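Side-chain contacts in 3-phosphoshikimate 1-carboxyvinyltransferase (Streptomyces sviceus, PDB 7M0O), which probably catalyses transfer of the enolpyruvyl group of phosphoenolpyruvate to the 5-hydroxyl of shikimate 3-phosphate, a late step on the way to chorismate: residues L85-A90 against L161-L166; R13-A18 against D55-D60. One frame throughout, in Å; residues are numbered along the deposited sequence.

Overall arrangement
Both contacts lie in the same lobe of the two-lobed enzyme, their centres about 15 Å apart. Contact 2 joins helix 8-20 to strand 56-60, in a mixed sheet with strands 24-28, 50-52 and 216-218; contact 1, later in the chain, joins the ends of helices 79-90 and 155-163. Phe-16 bridges them: from helix 8-20 its ring reaches contact 1, with CE2 3.5 Å from Leu-88 CG and CE1 3.5 Å from Leu-162 O. Helix 8-20 thus packs against a sheet through one set of side chains and against two other helices through another, while also carrying Arg-13, predicted to bind shikimate 3-phosphate.

Contact 1: residues L85-A90 against L161-L166; sequences LPTLAA and LLLGPL
Among the buried helices of this lobe, helix 79-90 meets the end of helix 155-163 where the methyl of Thr-87 presses on the side chain of Leu-163. Thr-87 CG2 lies 3.9 Å from Leu-163 CB and 4.2 Å from Leu-163 CD1, the two side chains crossing at a slant. The threonine is split between two tasks. OG1 lies opposite the carbonyl carbon (chi1 -60°), which sets CG2 opposite the backbone N and toward the other helix; OG1 itself bonds to the carbonyl of Arg-83 one turn earlier, so the hydroxyl is satisfied within its own helix and the two side chains meet through carbon alone. Leu-163 extends from its backbone with CG opposite the N (chi1 170°), and its CD1 comes 4.0 Å from Thr-87 O.

Helices packed side by side within a shell of sheets are the hallmark of the EPSP synthase domain, whose interior is helical rather than made of strands. Beyond Leu-163 the chain makes a short 3-10 segment, 164-166, in which Leu-166 N bonds to Leu-163 O at 2.8 Å. That turn brings Leu-166 to the same side as Leu-163, and both leucines also touch Ala-91, just past helix 79-90. A second, looser contact follows: Leu-88 leaves its backbone pointing away from the partner, yet its CD2 swings back to within 4.3 Å of Leu-166 CD1. Leu-166 rests on Ala-20 of helix 8-20 as well. Gln-155, predicted to bind both substrates, has its side chain about 9 Å from that of Thr-87.

Contact 2: residues R13-A18 against D55-D60; sequences RALFLA and DTWQVD
Leu-15 rests one methyl against the six-membered half of the Trp-57 indole: CD2 sits 3.6 Å from Trp-57 CE3, and equally close to CZ3, approaching obliquely. The second methyl is further off, with CD1 4.2 Å from Trp-57 CZ3. Leu-15 does not leave helix 13-18 aimed straight at the strand; its reach comes from a CG placed opposite the carbonyl carbon (chi1 -76°), which carries the branch across to the ring. Trp-57, on a strand position that faces the helix, offers CE3 and CZ3 of its six-membered ring to the leucine. Thr-36 and Ala-40 of helix 34-45 also touch the indole, and Arg-52 makes a cation-pi contact with it.

This is a helix laid on a beta sheet. The axes of helix 13-18 and strand 56-60 approach to 9.0 Å, their directions 37° apart, and side chains alternate along the strand: Trp-57 and Val-59 turn to the helix, Gln-58 and Asp-60 to the other face. Backbone bonds tie Trp-57 to Leu-27 and Val-59 to Thr-25 on the antiparallel neighbour 24-28, the strand that follows helix 8-20 in the chain.

One turn along the helix from Leu-15, Ala-18 meets Val-59, and here the backbones draw nearest. Ala-18 CB is 3.8 Å from Val-59 CB and from Val-59 CG2. The other branch, CG1, trans to its backbone N (chi1 -176°), lies 3.5 Å from Ala-18 O, so the two methyls divide the alanine between them. Asp-60 forms a salt bridge with Arg-49, and Arg-13 engages Thr-187 and Tyr-183 of helix 182-193.

Contact 1: residues L85-A90 against L161-L166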
loop_
_atom_site.group_PDB
_atom_site.type_symbol
_atom_site.label_atom_id
_atom_site.label_comp_id
_atom_site.label_asym_id
_atom_site.label_seq_id
_atom_site.Cartn_x
_atom_site.Cartn_y
_atom_site.Cartn_z
ATOM N N LEU A 85 9.766 12.217 7.416
ATOM C CA LEU A 85 10.192 13.599 7.640
ATOM C C LEU A 85 11.540 13.696 8.352
ATOM O O LEU A 85 12.368 14.517 7.931
ATOM C CB LEU A 85 9.103 14.379 8.389
ATOM C CG LEU A 85 7.933 14.860 7.533
ATOM C CD1 LEU A 85 7.130 15.911 8.275
ATOM C CD2 LEU A 85 8.401 15.416 6.186
ATOM N N PRO A 86 11.827 12.937 9.415
ATOM C CA PRO A 86 13.188 12.993 9.982
ATOM C C PRO A 86 14.257 12.585 8.998
ATOM O O PRO A 86 15.378 13.111 9.048
ATOM C CB PRO A 86 13.115 12.023 11.162
ATOM C CG PRO A 86 11.648 12.043 11.561
ATOM C CD PRO A 86 10.919 12.126 10.252
ATOM N N THR A 87 13.938 11.647 8.109
ATOM C CA THR A 87 14.899 11.219 7.092
ATOM C C THR A 87 15.213 12.348 6.115
ATOM O O THR A 87 16.383 12.629 5.822
ATOM C CB THR A 87 14.352 10.007 6.340
ATOM O OG1 THR A 87 14.118 8.927 7.243
ATOM C CG2 THR A 87 15.331 9.564 5.229
ATOM N N LEU A 88 14.174 12.975 5.557
ATOM C CA LEU A 88 14.366 14.147 4.703
ATOM C C LEU A 88 15.169 15.234 5.400
ATOM O O LEU A 88 16.073 15.840 4.812
ATOM C CB LEU A 88 13.009 14.718 4.299
ATOM C CG LEU A 88 12.323 14.078 3.108
ATOM C CD1 LEU A 88 10.849 14.511 3.110
ATOM C CD2 LEU A 88 13.025 14.507 1.814
ATOM N N ALA A 89 14.814 15.532 6.646
ATOM C CA ALA A 89 15.518 16.586 7.364
ATOM C C ALA A 89 16.976 16.215 7.591
ATOM O O ALA A 89 17.859 17.078 7.497
ATOM C CB ALA A 89 14.819 16.871 8.691
ATOM N N ALA A 90 17.251 14.942 7.892
ATOM C CA ALA A 90 18.629 14.517 8.156
ATOM C C ALA A 90 19.536 14.766 6.962
ATOM O O ALA A 90 20.746 14.991 7.135
ATOM C CB ALA A 90 18.672 13.033 8.519
ATOM N N LEU A 161 16.570 3.622 1.220
ATOM C CA LEU A 161 16.659 3.673 -0.241
ATOM C C LEU A 161 16.330 5.068 -0.759
ATOM O O LEU A 161 17.057 5.631 -1.590
ATOM C CB LEU A 161 15.722 2.635 -0.871
ATOM C CG LEU A 161 16.118 1.167 -0.705
ATOM C CD1 LEU A 161 14.887 0.274 -0.920
ATOM C CD2 LEU A 161 17.224 0.814 -1.696
ATOM N N LEU A 162 15.245 5.660 -0.254
ATOM C CA LEU A 162 14.841 6.980 -0.720
ATOM C C LEU A 162 15.874 8.037 -0.358
ATOM O O LEU A 162 16.081 8.990 -1.118
ATOM C CB LEU A 162 13.465 7.328 -0.148
ATOM C CG LEU A 162 12.304 6.512 -0.747
ATOM C CD1 LEU A 162 11.023 6.742 0.038
ATOM C CD2 LEU A 162 12.101 6.839 -2.193
ATOM N N LEU A 163 16.555 7.862 0.779
ATOM C CA LEU A 163 17.598 8.805 1.199
ATOM C C LEU A 163 18.819 8.781 0.281
ATOM O O LEU A 163 19.470 9.824 0.090
ATOM C CB LEU A 163 18.008 8.484 2.644
ATOM C CG LEU A 163 19.239 9.185 3.239
ATOM C CD1 LEU A 163 18.956 10.635 3.491
ATOM C CD2 LEU A 163 19.681 8.511 4.532
ATOM N N GLY A 164 19.147 7.615 -0.282
ATOM C CA GLY A 164 20.396 7.412 -0.983
ATOM C C GLY A 164 20.844 8.513 -1.928
ATOM O O GLY A 164 21.986 8.983 -1.843
ATOM N N PRO A 165 19.995 8.926 -2.876
ATOM C CA PRO A 165 20.427 9.948 -3.849
ATOM C C PRO A 165 20.611 11.331 -3.246
ATOM O O PRO A 165 21.189 12.199 -3.913
ATOM C CB PRO A 165 19.303 9.938 -4.902
ATOM C CG PRO A 165 18.593 8.582 -4.698
ATOM C CD PRO A 165 18.668 8.373 -3.209
ATOM N N LEU A 166 20.129 11.576 -2.024
ATOM C CA LEU A 166 20.399 12.838 -1.340
ATOM C C LEU A 166 21.751 12.853 -0.644
ATOM O O LEU A 166 22.192 13.923 -0.227
ATOM C CB LEU A 166 19.306 13.139 -0.308
ATOM C CG LEU A 166 17.900 12.917 -0.854
ATOM C CD1 LEU A 166 16.844 13.241 0.216
ATOM C CD2 LEU A 166 17.665 13.763 -2.093
#

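Contact 2: residues R13-A18 against D55-D60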
loop_
_atom_site.group_PDB
_atom_site.type_symbol
_atom_site.label_atom_id
_atom_site.label_comp_id
_atom_site.label_asym_id
_atom_site.label_seq_id
_atom_site.Cartn_x
_atom_site.Cartn_y
_atom_site.Cartn_z
ATOM N N ARG A 13 5.609 7.235 -0.347
ATOM C CA ARG A 13 6.855 7.328 -1.108
ATOM C C ARG A 13 6.842 8.531 -2.049
ATOM O O ARG A 13 7.852 9.233 -2.181
ATOM C CB ARG A 13 7.087 6.050 -1.917
ATOM C CG ARG A 13 7.223 4.733 -1.138
ATOM C CD ARG A 13 7.311 3.634 -2.191
ATOM N NE ARG A 13 7.403 2.256 -1.711
ATOM C CZ ARG A 13 6.362 1.459 -1.473
ATOM N NH1 ARG A 13 5.112 1.893 -1.623
ATOM N NH2 ARG A 13 6.575 0.217 -1.077
ATOM N N ALA A 14 5.719 8.767 -2.735
ATOM C CA ALA A 14 5.660 9.852 -3.718
ATOM C C ALA A 14 5.837 11.219 -3.069
ATOM O O ALA A 14 6.398 12.132 -3.692
ATOM C CB ALA A 14 4.334 9.810 -4.476
ATOM N N LEU A 15 5.318 11.394 -1.846
ATOM C CA LEU A 15 5.480 12.668 -1.137
ATOM C C LEU A 15 6.946 12.933 -0.813
ATOM O O LEU A 15 7.422 14.072 -0.930
ATOM C CB LEU A 15 4.654 12.670 0.152
ATOM C CG LEU A 15 3.156 12.867 -0.008
ATOM C CD1 LEU A 15 2.433 12.618 1.306
ATOM C CD2 LEU A 15 2.892 14.259 -0.485
ATOM N N PHE A 16 7.667 11.896 -0.380
ATOM C CA PHE A 16 9.104 12.025 -0.153
ATOM C C PHE A 16 9.818 12.437 -1.430
ATOM O O PHE A 16 10.632 13.367 -1.431
ATOM C CB PHE A 16 9.657 10.698 0.378
ATOM C CG PHE A 16 11.120 10.744 0.770
ATOM C CD1 PHE A 16 12.117 10.880 -0.201
ATOM C CD2 PHE A 16 11.506 10.613 2.100
ATOM C CE1 PHE A 16 13.473 10.913 0.145
ATOM C CE2 PHE A 16 12.870 10.641 2.457
ATOM C CZ PHE A 16 13.844 10.787 1.476
ATOM N N LEU A 17 9.563 11.713 -2.520
ATOM C CA LEU A 17 10.240 11.997 -3.783
ATOM C C LEU A 17 9.918 13.404 -4.285
ATOM O O LEU A 17 10.812 14.113 -4.783
ATOM C CB LEU A 17 9.855 10.931 -4.806
ATOM C CG LEU A 17 10.389 9.545 -4.427
ATOM C CD1 LEU A 17 9.655 8.418 -5.140
ATOM C CD2 LEU A 17 11.874 9.484 -4.771
ATOM N N ALA A 18 8.650 13.832 -4.156
ATOM C CA ALA A 18 8.264 15.177 -4.581
ATOM C C ALA A 18 8.998 16.241 -3.775
ATOM O O ALA A 18 9.372 17.286 -4.313
ATOM C CB ALA A 18 6.750 15.379 -4.451
ATOM N N ASP A 55 -7.552 17.302 -6.781
ATOM C CA ASP A 55 -7.054 16.243 -7.652
ATOM C C ASP A 55 -5.539 16.087 -7.640
ATOM O O ASP A 55 -5.055 14.983 -7.894
ATOM C CB ASP A 55 -7.496 16.487 -9.104
ATOM C CG ASP A 55 -8.948 16.090 -9.357
ATOM O OD1 ASP A 55 -9.492 16.481 -10.415
ATOM O OD2 ASP A 55 -9.552 15.395 -8.505
ATOM N N THR A 56 -4.774 17.156 -7.387
ATOM C CA THR A 56 -3.319 17.119 -7.542
ATOM C C THR A 56 -2.646 17.922 -6.440
ATOM O O THR A 56 -3.154 18.959 -6.007
ATOM C CB THR A 56 -2.828 17.680 -8.906
ATOM O OG1 THR A 56 -3.186 19.065 -9.032
ATOM C CG2 THR A 56 -3.414 16.905 -10.080
ATOM N N TRP A 57 -1.479 17.447 -6.008
ATOM C CA TRP A 57 -0.601 18.184 -5.105
ATOM C C TRP A 57 0.652 18.601 -5.864
ATOM O O TRP A 57 1.194 17.828 -6.666
ATOM C CB TRP A 57 -0.197 17.352 -3.882
ATOM C CG TRP A 57 -1.338 16.979 -2.978
ATOM C CD1 TRP A 57 -2.679 17.085 -3.246
ATOM C CD2 TRP A 57 -1.238 16.396 -1.674
ATOM N NE1 TRP A 57 -3.413 16.622 -2.180
ATOM C CE2 TRP A 57 -2.548 16.191 -1.202
ATOM C CE3 TRP A 57 -0.163 16.039 -0.856
ATOM C CZ2 TRP A 57 -2.812 15.649 0.057
ATOM C CZ3 TRP A 57 -0.428 15.497 0.388
ATOM C CH2 TRP A 57 -1.739 15.307 0.832
ATOM N N GLN A 58 1.112 19.819 -5.600
ATOM C CA GLN A 58 2.272 20.399 -6.261
ATOM C C GLN A 58 3.335 20.693 -5.211
ATOM O O GLN A 58 3.049 21.370 -4.217
ATOM C CB GLN A 58 1.856 21.676 -6.984
ATOM C CG GLN A 58 2.831 22.215 -7.965
ATOM C CD GLN A 58 2.131 22.795 -9.168
ATOM O OE1 GLN A 58 1.646 22.065 -10.027
ATOM N NE2 GLN A 58 2.044 24.117 -9.220
ATOM N N VAL A 59 4.549 20.164 -5.401
ATOM C CA VAL A 59 5.625 20.318 -4.416
ATOM C C VAL A 59 6.867 20.851 -5.118
ATOM O O VAL A 59 7.356 20.232 -6.066
ATOM C CB VAL A 59 5.959 18.998 -3.697
ATOM C CG1 VAL A 59 7.022 19.230 -2.608
ATOM C CG2 VAL A 59 4.694 18.343 -3.107
ATOM N N ASP A 60 7.386 21.982 -4.643
ATOM C CA ASP A 60 8.675 22.494 -5.109
ATOM C C ASP A 60 9.776 21.716 -4.410
ATOM O O ASP A 60 9.952 21.843 -3.192
ATOM C CB ASP A 60 8.809 23.981 -4.804
ATOM C CG ASP A 60 8.082 24.844 -5.793
ATOM O OD1 ASP A 60 7.041 24.398 -6.324
ATOM O OD2 ASP A 60 8.550 25.978 -6.029
#